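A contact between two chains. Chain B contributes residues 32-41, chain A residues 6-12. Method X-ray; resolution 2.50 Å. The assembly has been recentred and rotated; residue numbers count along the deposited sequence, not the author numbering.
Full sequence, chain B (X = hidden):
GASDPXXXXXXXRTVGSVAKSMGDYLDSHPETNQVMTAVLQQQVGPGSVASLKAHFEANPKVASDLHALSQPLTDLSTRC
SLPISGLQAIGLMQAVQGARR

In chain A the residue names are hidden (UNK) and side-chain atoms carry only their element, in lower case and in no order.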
# COMPACT_ATOMS: atom_id res chain seq x y z
N THR B 32 19.31 -8.24 -8.51
CA THR B 32 18.56 -7.87 -7.35
C THR B 32 17.81 -6.59 -7.64
O THR B 32 16.70 -6.44 -7.22
CB THR B 32 19.49 -7.69 -6.17
OG1 THR B 32 20.21 -8.92 -5.98
CG2 THR B 32 18.68 -7.36 -4.86
N ASN B 33 18.41 -5.67 -8.38
CA ASN B 33 17.69 -4.49 -8.78
C ASN B 33 16.41 -4.90 -9.47
O ASN B 33 15.34 -4.47 -9.08
CB ASN B 33 18.53 -3.61 -9.71
CG ASN B 33 18.00 -2.15 -9.81
OD1 ASN B 33 17.02 -1.74 -9.12
ND2 ASN B 33 18.68 -1.35 -10.65
N GLN B 34 16.54 -5.77 -10.46
CA GLN B 34 15.41 -6.28 -11.21
C GLN B 34 14.39 -6.96 -10.34
O GLN B 34 13.22 -6.85 -10.64
CB GLN B 34 15.84 -7.26 -12.28
CG GLN B 34 14.70 -7.90 -13.13
CD GLN B 34 13.75 -6.86 -13.74
OE1 GLN B 34 14.15 -5.71 -14.00
NE2 GLN B 34 12.47 -7.27 -13.94
N VAL B 35 14.83 -7.66 -9.27
CA VAL B 35 13.93 -8.48 -8.46
C VAL B 35 13.09 -7.56 -7.59
O VAL B 35 11.90 -7.82 -7.42
CB VAL B 35 14.68 -9.60 -7.63
CG1 VAL B 35 13.83 -10.18 -6.52
CG2 VAL B 35 15.15 -10.77 -8.54
N MET B 36 13.69 -6.45 -7.08
CA MET B 36 12.95 -5.43 -6.32
C MET B 36 12.12 -4.54 -7.24
O MET B 36 11.10 -3.96 -6.81
CB MET B 36 13.88 -4.52 -5.49
CG MET B 36 14.72 -5.26 -4.45
SD MET B 36 13.67 -5.86 -3.14
CE MET B 36 14.88 -6.24 -1.90
N THR B 37 12.56 -4.37 -8.49
CA THR B 37 11.82 -3.52 -9.40
C THR B 37 10.49 -4.24 -9.59
O THR B 37 9.44 -3.68 -9.29
CB THR B 37 12.59 -3.27 -10.73
OG1 THR B 37 13.84 -2.66 -10.44
CG2 THR B 37 11.82 -2.33 -11.71
N ALA B 38 10.53 -5.50 -10.03
CA ALA B 38 9.32 -6.33 -10.13
C ALA B 38 8.36 -6.28 -8.90
O ALA B 38 7.14 -6.16 -9.10
CB ALA B 38 9.66 -7.77 -10.49
N VAL B 39 8.88 -6.36 -7.67
CA VAL B 39 8.05 -6.25 -6.45
C VAL B 39 7.30 -4.91 -6.35
O VAL B 39 6.16 -4.88 -5.92
CB VAL B 39 8.89 -6.38 -5.16
CG1 VAL B 39 8.16 -5.82 -3.94
CG2 VAL B 39 9.31 -7.82 -4.92
N LEU B 40 7.99 -3.81 -6.69
CA LEU B 40 7.41 -2.48 -6.68
C LEU B 40 6.32 -2.30 -7.77
O LEU B 40 5.24 -1.81 -7.45
CB LEU B 40 8.50 -1.39 -6.85
CG LEU B 40 9.61 -1.20 -5.82
CD1 LEU B 40 10.30 0.16 -6.03
CD2 LEU B 40 9.12 -1.35 -4.36
N GLN B 41 6.63 -2.69 -9.01
CA GLN B 41 5.71 -2.60 -10.16
C GLN B 41 4.54 -3.59 -10.10
O GLN B 41 3.77 -3.68 -11.06
CB GLN B 41 6.45 -2.87 -11.48
CG GLN B 41 7.65 -1.97 -11.73
CD GLN B 41 8.23 -2.14 -13.13
OE1 GLN B 41 8.34 -3.27 -13.65
NE2 GLN B 41 8.61 -1.02 -13.76
N UNK A 6 13.46 3.99 -13.58
CA UNK A 6 12.20 3.64 -12.85
C UNK A 6 12.46 2.38 -12.05
O UNK A 6 11.55 1.76 -11.48
s UNK A 6 10.41 5.05 -14.52
c UNK A 6 11.05 3.44 -13.84
N UNK A 7 13.73 2.01 -12.03
CA UNK A 7 14.18 0.80 -11.41
C UNK A 7 14.20 1.07 -9.94
O UNK A 7 14.42 2.22 -9.51
c UNK A 7 15.58 0.46 -11.91
N UNK A 8 13.99 0.03 -9.15
CA UNK A 8 14.00 0.17 -7.71
C UNK A 8 15.22 0.94 -7.19
O UNK A 8 15.09 1.73 -6.27
c UNK A 8 13.86 -1.17 -7.04
N UNK A 9 16.40 0.74 -7.77
CA UNK A 9 17.59 1.53 -7.41
C UNK A 9 17.39 3.01 -7.59
O UNK A 9 17.95 3.78 -6.85
c UNK A 9 18.77 1.15 -8.27
o UNK A 9 18.51 1.44 -9.64
N UNK A 10 16.63 3.41 -8.59
CA UNK A 10 16.47 4.83 -8.80
C UNK A 10 15.35 5.40 -7.90
O UNK A 10 15.50 6.55 -7.41
c UNK A 10 16.35 5.21 -10.28
o UNK A 10 18.89 7.12 -10.43
c UNK A 10 18.93 5.86 -10.55
o UNK A 10 19.98 5.20 -10.24
c UNK A 10 17.66 5.08 -11.13
N UNK A 11 14.29 4.63 -7.61
CA UNK A 11 13.31 5.13 -6.68
C UNK A 11 13.97 5.36 -5.37
O UNK A 11 13.88 6.45 -4.82
c UNK A 11 11.58 3.91 -8.01
c UNK A 11 12.00 4.30 -6.61
c UNK A 11 12.15 3.08 -5.84
N UNK A 12 14.74 4.38 -4.91
CA UNK A 12 15.44 4.49 -3.65
C UNK A 12 16.43 5.68 -3.60
O UNK A 12 16.71 6.26 -2.54
c UNK A 12 16.18 3.20 -3.38

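Position 6 of chain A carries two side-chain atoms, one carbon and then one sulfur. Its contact with chain B is slight: the backbone O lies 4.1 Å from CG2 of B:Thr37. The atom pattern is that of cysteine. A:Cys6 is exposed, and it is covalently bonded to a group elsewhere in the structure.

Position 7 has a single side-chain carbon, CB, 3.8 Å from ND2 of B:Asn33, and its CA lies 3.6 Å from OG1 of B:Thr37; it is alanine. A:Ala7 occupies the N-cap position; its CB points sideways to chain B, and it has no polar side-chain atom with which to cap the helix itself.

Position 8 again shows one carbon, pointing toward chain B. This CB is 3.7 Å from CB of B:Met36 and 3.9 Å from CD1 of B:Leu40; the residue is also alanine. A:Ala8 is a knob in a hole formed by B:Asn33, B:Met36, B:Thr37 and B:Leu40. A lone methyl fits this close approach, in which the CA atoms of A:Ala8 and B:Thr37 are 4.6 Å apart.

At position 9 one carbon carries one oxygen, which lies 3.0 Å from ND2 of B:Asn33: the signature of serine. With chi1 in the p well, OG of A:Ser9 accepts a hydrogen bond from that ND2; the one-carbon arm places OG within hydrogen-bonding distance of the amide.

Position 10 has three carbons, the third carrying two oxygens, and makes no contact with the chain B stretch. A carboxylate on a two-carbon arm means glutamate. A:Glu10 remains partly exposed, a setting that suits a charged group.

At position 11 one carbon bears two others, one of them 3.5 Å from CD1 of B:Leu40: valine. This CG2 of A:Val11 extends the apolar patch one turn beyond A:Ala8.

Position 12 has one carbon, CB, which points toward chain B but stays 7.1 Å from CD1 of B:Leu40, too far for contact; it is alanine.

The contact works by joining the first turn of one helix to the side of another, their directions 75° apart. Backbone NH groups at a helix start lack acceptors within their own helix, and chain B supplies them: N of A:Ala8 donates to OG1 of B:Thr37 (3.0 Å), and N of A:Ser9 to OD1 of B:Asn33 (2.9 Å). B:Thr37 OG1 itself donates to O of B:Asn33 at 2.7 Å, leaving the hydroxyl free to accept. Beside this polar cluster, B:Met36 and B:Leu40 supply apolar packing.

Chain A 6-12: CAASEVA
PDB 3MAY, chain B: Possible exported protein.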